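Local coordinates for protein endostatin (Mus musculus, PDB 1KOE) that inhibits angiogenesis as the C-terminal non-collagenous fragment of the collagen XVIII alpha1 chain and binds heparin, at residues 20-24 with 40-46; 1-7 with 63-68. All blocks are in the same frame, centred on the assembly; numbering follows the deposited sequence.

Contact 1 of 2, residues 20-24 with 40-46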
# COMPACT_ATOMS: atom_id res chain seq x y z
N ILE A 20 9.55 4.19 -8.04
CA ILE A 20 8.67 3.04 -8.01
C ILE A 20 9.45 1.74 -8.29
O ILE A 20 9.09 0.69 -7.79
CB ILE A 20 7.48 3.24 -8.97
CG1 ILE A 20 6.38 2.21 -8.64
CG2 ILE A 20 7.96 3.17 -10.42
CD1 ILE A 20 5.71 2.46 -7.30
N ARG A 21 10.52 1.80 -9.10
CA ARG A 21 11.33 0.60 -9.36
C ARG A 21 11.95 0.13 -8.03
O ARG A 21 12.04 -1.07 -7.78
CB ARG A 21 12.44 0.88 -10.40
CG ARG A 21 11.91 1.17 -11.79
CD ARG A 21 13.03 1.58 -12.73
NE ARG A 21 12.56 1.56 -14.12
CZ ARG A 21 13.27 2.00 -15.17
NH1 ARG A 21 14.48 2.50 -14.99
NH2 ARG A 21 12.75 1.93 -16.40
N GLY A 22 12.33 1.08 -7.17
CA GLY A 22 12.92 0.75 -5.88
C GLY A 22 11.91 0.08 -4.97
O GLY A 22 12.17 -0.97 -4.38
N ALA A 23 10.73 0.68 -4.86
CA ALA A 23 9.65 0.15 -4.03
C ALA A 23 9.20 -1.23 -4.54
O ALA A 23 9.05 -2.17 -3.76
CB ALA A 23 8.47 1.11 -4.01
N ASP A 24 8.99 -1.34 -5.84
CA ASP A 24 8.59 -2.62 -6.43
C ASP A 24 9.64 -3.70 -6.18
O ASP A 24 9.31 -4.86 -5.92
CB ASP A 24 8.37 -2.49 -7.95
CG ASP A 24 6.98 -1.96 -8.33
OD1 ASP A 24 6.11 -1.86 -7.45
OD2 ASP A 24 6.75 -1.67 -9.53
N PHE A 40 4.11 -9.52 -6.36
CA PHE A 40 3.77 -8.39 -5.51
C PHE A 40 4.34 -7.08 -6.03
O PHE A 40 5.53 -7.00 -6.35
CB PHE A 40 4.30 -8.62 -4.11
CG PHE A 40 3.56 -9.69 -3.36
CD1 PHE A 40 3.86 -11.04 -3.58
CD2 PHE A 40 2.57 -9.36 -2.44
CE1 PHE A 40 3.18 -12.03 -2.90
CE2 PHE A 40 1.89 -10.35 -1.76
CZ PHE A 40 2.20 -11.69 -1.98
N ARG A 41 3.48 -6.08 -6.10
CA ARG A 41 3.88 -4.75 -6.54
C ARG A 41 3.57 -3.74 -5.43
O ARG A 41 2.70 -3.99 -4.59
CB ARG A 41 3.17 -4.41 -7.84
CG ARG A 41 3.62 -5.30 -9.01
CD ARG A 41 3.50 -4.63 -10.35
NE ARG A 41 4.20 -3.35 -10.36
CZ ARG A 41 3.75 -2.26 -10.97
NH1 ARG A 41 2.60 -2.30 -11.64
NH2 ARG A 41 4.44 -1.11 -10.90
N ALA A 42 4.31 -2.64 -5.37
CA ALA A 42 4.08 -1.63 -4.35
C ALA A 42 2.72 -0.98 -4.55
O ALA A 42 2.31 -0.69 -5.67
CB ALA A 42 5.19 -0.58 -4.38
N PHE A 43 2.01 -0.79 -3.43
CA PHE A 43 0.68 -0.17 -3.37
C PHE A 43 0.89 1.36 -3.43
O PHE A 43 0.82 2.06 -2.43
CB PHE A 43 0.04 -0.59 -2.01
CG PHE A 43 -1.41 -0.18 -1.82
CD1 PHE A 43 -2.45 -0.91 -2.39
CD2 PHE A 43 -1.72 0.91 -1.01
CE1 PHE A 43 -3.80 -0.57 -2.15
CE2 PHE A 43 -3.06 1.26 -0.77
CZ PHE A 43 -4.10 0.51 -1.34
N LEU A 44 1.20 1.88 -4.62
CA LEU A 44 1.48 3.30 -4.78
C LEU A 44 1.16 3.73 -6.20
O LEU A 44 1.26 2.92 -7.13
CB LEU A 44 3.00 3.55 -4.61
CG LEU A 44 3.78 3.20 -3.34
CD1 LEU A 44 5.29 3.23 -3.58
CD2 LEU A 44 3.38 4.16 -2.23
N SER A 45 0.72 4.98 -6.38
CA SER A 45 0.55 5.52 -7.73
C SER A 45 1.93 6.12 -8.06
O SER A 45 2.70 6.46 -7.15
CB SER A 45 -0.49 6.64 -7.77
OG SER A 45 -1.80 6.14 -7.84
N SER A 46 2.27 6.23 -9.34
CA SER A 46 3.54 6.83 -9.73
C SER A 46 3.32 7.59 -11.04
O SER A 46 2.21 7.62 -11.55
CB SER A 46 4.65 5.77 -9.85
OG SER A 46 4.29 4.72 -10.76
O HOH W 1 3.68 -0.49 -8.13
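The carboxylate of Asp-24, on the first turns of helix 19-33, divides its two oxygens between the backbone and the side chain of strand 40-42. OD1 takes the amide hydrogen of Ala-42 N at 2.9 Å, nearly in line with its own C-O bond and with an almost straight N-H (164°). OD2 receives Arg-41 side-on: NH2 reaches it at 2.7 Å on the syn lone pair, while NE, at 3.2 Å, comes to the same oxygen from above the carboxylate plane through a more bent bond. OD2 lies close to the guanidinium plane, yet the two flat groups are turned 76° against each other, a tilt consistent with both nitrogens meeting one oxygen while OD1 holds the Ala-42 amide. A bend at chi3 turns the guanidinium forward, in the direction the strand runs, to meet the acid. One water donates to Asp-24 OD1 and to Ala-42 O, a second, water-mediated link to the backbone of the same residue.

Beside this polar group the helix turns an apolar face to the chain. Ala-23 CB meets Ala-42 CB at 3.7 Å and also touches Leu-44 CD1. Ile-20 sends CG1 anti to its backbone N (chi1 -165°), and this carries CD1 past Leu-44, 3.8 Å from its CD1, while CB and CG1 lie over the hydroxymethyl group of Ser-46.

Further out, Gln-49 binds Arg-41 NH1, Ile-168 pairs with the Arg-41 backbone, and Trp-132 covers Leu-44. The helix thus packs on the edge strand of the mixed sheet with a salt bridge bordering the apolar seam, consistent with the C-type-lectin-like clan of the endostatin family. With three protein N-H groups and a water directed at it, the Asp-24 carboxylate is probably stabilised as the anion.

Contact 2 of 2, residues 1-7 with 63-68; sequences QPVLHLV and VPIVNL
Leu-4 and His-5 stand beside Ile-65 and Val-66 in two parallel strands, 4-8 and 65-66, neighbours in the mixed sheet. Leu-4 N donates to Pro-64 O (3.0 Å), Val-66 N to Leu-4 O (2.9 Å) and Leu-6 N to Val-66 O (2.8 Å), the alternation proper to parallel strands. CA-H...O contacts from Val-3, Ile-65 and His-5 supplement this ladder. Past Val-66 direct pairing gives way to a water that donates to Leu-6 O and accepts from Leu-68 N.

Apolar contacts line both faces. On the face of Leu-4 and Ile-65, CD1 of the isoleucine touches CB and CD1 of the leucine, and Val-63 CG1 crosses to Leu-4 CG at 3.7 Å. On the face of His-5 and Val-66, Val-3 CG1 rests against Val-66 CG1.

The imidazole of His-5 makes a CH-pi contact: Val-66 CG2 stands over one ring face, 3.9 Å from the centroid, while Asn-67 O approaches CD2 at the ring edge (3.3 Å). Placing CG beside the backbone N (chi1 -63°) sets the ring beside the Val-66 side chain. Asp-70 and Glu-169 bind NE2 and ND1.

At the N-terminus Gln-1 NE2 donates to Pro-2 O at 3.0 Å and lies against the Pro-64 ring. Hydrogen bonds to a carboxylate at each nitrogen fix the rotation of the His-5 ring and could favour its protonated form.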
# COMPACT_ATOMS: atom_id res chain seq x y z
N GLN A 1 -10.81 -20.99 -3.80
CA GLN A 1 -11.29 -19.58 -3.58
C GLN A 1 -10.15 -18.61 -3.83
O GLN A 1 -9.19 -18.58 -3.06
CB GLN A 1 -11.79 -19.39 -2.14
CG GLN A 1 -12.10 -17.93 -1.79
CD GLN A 1 -13.24 -17.38 -2.61
OE1 GLN A 1 -14.34 -17.91 -2.59
NE2 GLN A 1 -12.98 -16.31 -3.37
N PRO A 2 -10.21 -17.84 -4.92
CA PRO A 2 -9.10 -16.91 -5.16
C PRO A 2 -9.06 -15.79 -4.14
O PRO A 2 -10.10 -15.37 -3.64
CB PRO A 2 -9.40 -16.39 -6.56
CG PRO A 2 -10.87 -16.46 -6.67
CD PRO A 2 -11.18 -17.80 -6.02
N VAL A 3 -7.86 -15.34 -3.84
CA VAL A 3 -7.64 -14.23 -2.92
C VAL A 3 -6.40 -13.48 -3.39
O VAL A 3 -5.58 -14.05 -4.10
CB VAL A 3 -7.36 -14.72 -1.47
CG1 VAL A 3 -8.57 -15.44 -0.88
CG2 VAL A 3 -6.14 -15.60 -1.46
N LEU A 4 -6.27 -12.23 -2.97
CA LEU A 4 -5.10 -11.41 -3.27
C LEU A 4 -4.57 -10.93 -1.92
O LEU A 4 -5.32 -10.36 -1.11
CB LEU A 4 -5.47 -10.18 -4.11
CG LEU A 4 -6.01 -10.43 -5.51
CD1 LEU A 4 -6.33 -9.08 -6.16
CD2 LEU A 4 -4.99 -11.21 -6.34
N HIS A 5 -3.28 -11.16 -1.67
CA HIS A 5 -2.68 -10.74 -0.41
C HIS A 5 -2.17 -9.28 -0.40
O HIS A 5 -1.54 -8.82 -1.37
CB HIS A 5 -1.53 -11.67 -0.02
CG HIS A 5 -1.96 -13.09 0.23
ND1 HIS A 5 -2.10 -14.01 -0.77
CD2 HIS A 5 -2.30 -13.72 1.38
CE1 HIS A 5 -2.52 -15.16 -0.26
NE2 HIS A 5 -2.65 -15.01 1.04
N LEU A 6 -2.46 -8.56 0.69
CA LEU A 6 -2.00 -7.18 0.88
C LEU A 6 -1.06 -7.30 2.09
O LEU A 6 -1.48 -7.67 3.18
CB LEU A 6 -3.17 -6.26 1.18
CG LEU A 6 -2.87 -4.76 1.32
CD1 LEU A 6 -2.42 -4.17 0.01
CD2 LEU A 6 -4.15 -4.04 1.79
N VAL A 7 0.22 -7.01 1.89
CA VAL A 7 1.25 -7.21 2.91
C VAL A 7 2.18 -6.01 3.00
O VAL A 7 2.56 -5.43 1.98
CB VAL A 7 2.09 -8.47 2.54
CG1 VAL A 7 3.06 -8.82 3.66
CG2 VAL A 7 1.18 -9.67 2.25
N VAL A 63 -12.45 -10.71 -6.31
CA VAL A 63 -11.46 -11.50 -5.61
C VAL A 63 -11.20 -10.81 -4.25
O VAL A 63 -10.76 -9.66 -4.20
CB VAL A 63 -10.15 -11.64 -6.43
CG1 VAL A 63 -9.12 -12.39 -5.62
CG2 VAL A 63 -10.42 -12.41 -7.73
N PRO A 64 -11.53 -11.47 -3.14
CA PRO A 64 -11.29 -10.83 -1.85
C PRO A 64 -9.84 -10.46 -1.58
O PRO A 64 -8.92 -11.15 -2.02
CB PRO A 64 -11.83 -11.85 -0.84
CG PRO A 64 -11.78 -13.14 -1.55
CD PRO A 64 -12.18 -12.78 -2.96
N ILE A 65 -9.65 -9.36 -0.87
CA ILE A 65 -8.32 -8.90 -0.48
C ILE A 65 -8.13 -9.38 0.96
O ILE A 65 -8.98 -9.12 1.82
CB ILE A 65 -8.21 -7.35 -0.49
CG1 ILE A 65 -8.62 -6.79 -1.87
CG2 ILE A 65 -6.79 -6.91 -0.09
CD1 ILE A 65 -7.76 -7.22 -3.06
N VAL A 66 -7.03 -10.08 1.21
CA VAL A 66 -6.75 -10.63 2.54
C VAL A 66 -5.36 -10.24 3.00
O VAL A 66 -4.53 -9.80 2.20
CB VAL A 66 -6.83 -12.22 2.54
CG1 VAL A 66 -8.17 -12.69 2.00
CG2 VAL A 66 -5.68 -12.84 1.73
N ASN A 67 -5.13 -10.33 4.30
CA ASN A 67 -3.81 -10.05 4.83
C ASN A 67 -2.92 -11.31 4.72
O ASN A 67 -3.35 -12.33 4.17
CB ASN A 67 -3.87 -9.46 6.25
CG ASN A 67 -4.42 -10.42 7.27
OD1 ASN A 67 -4.40 -11.64 7.09
ND2 ASN A 67 -4.86 -9.87 8.40
N LEU A 68 -1.70 -11.23 5.24
CA LEU A 68 -0.74 -12.33 5.19
C LEU A 68 -1.30 -13.63 5.76
O LEU A 68 -0.95 -14.72 5.29
CB LEU A 68 0.52 -11.93 5.97
CG LEU A 68 1.67 -12.94 5.98
CD1 LEU A 68 2.32 -12.98 4.61
CD2 LEU A 68 2.69 -12.56 7.05
O HOH W 2 -0.70 -8.52 5.67

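How the contacts relate
Both contacts reach the same mixed sheet, with centres about 18 Å apart. Contact 1 is buried and lays helix 19-33 on the edge strand 40-42, whereas contact 2 is partly buried, pairs two strands within the sheet and runs out to an exposed N-terminus. Their chemistry follows: a carboxylate and apolar side chains join helix to strand in the first, and a backbone ladder joins strand to strand in the second, with charged partners of His-5 supplied from elsewhere. Strand 166-169 separates strands 40-42 and 4-8 in the sheet, but aromatic side chains reach across it: Phe-40 CE2 packs on His-5 O (3.8 Å), and Phe-43 CD1 meets Leu-6 CD1 at 4.1 Å.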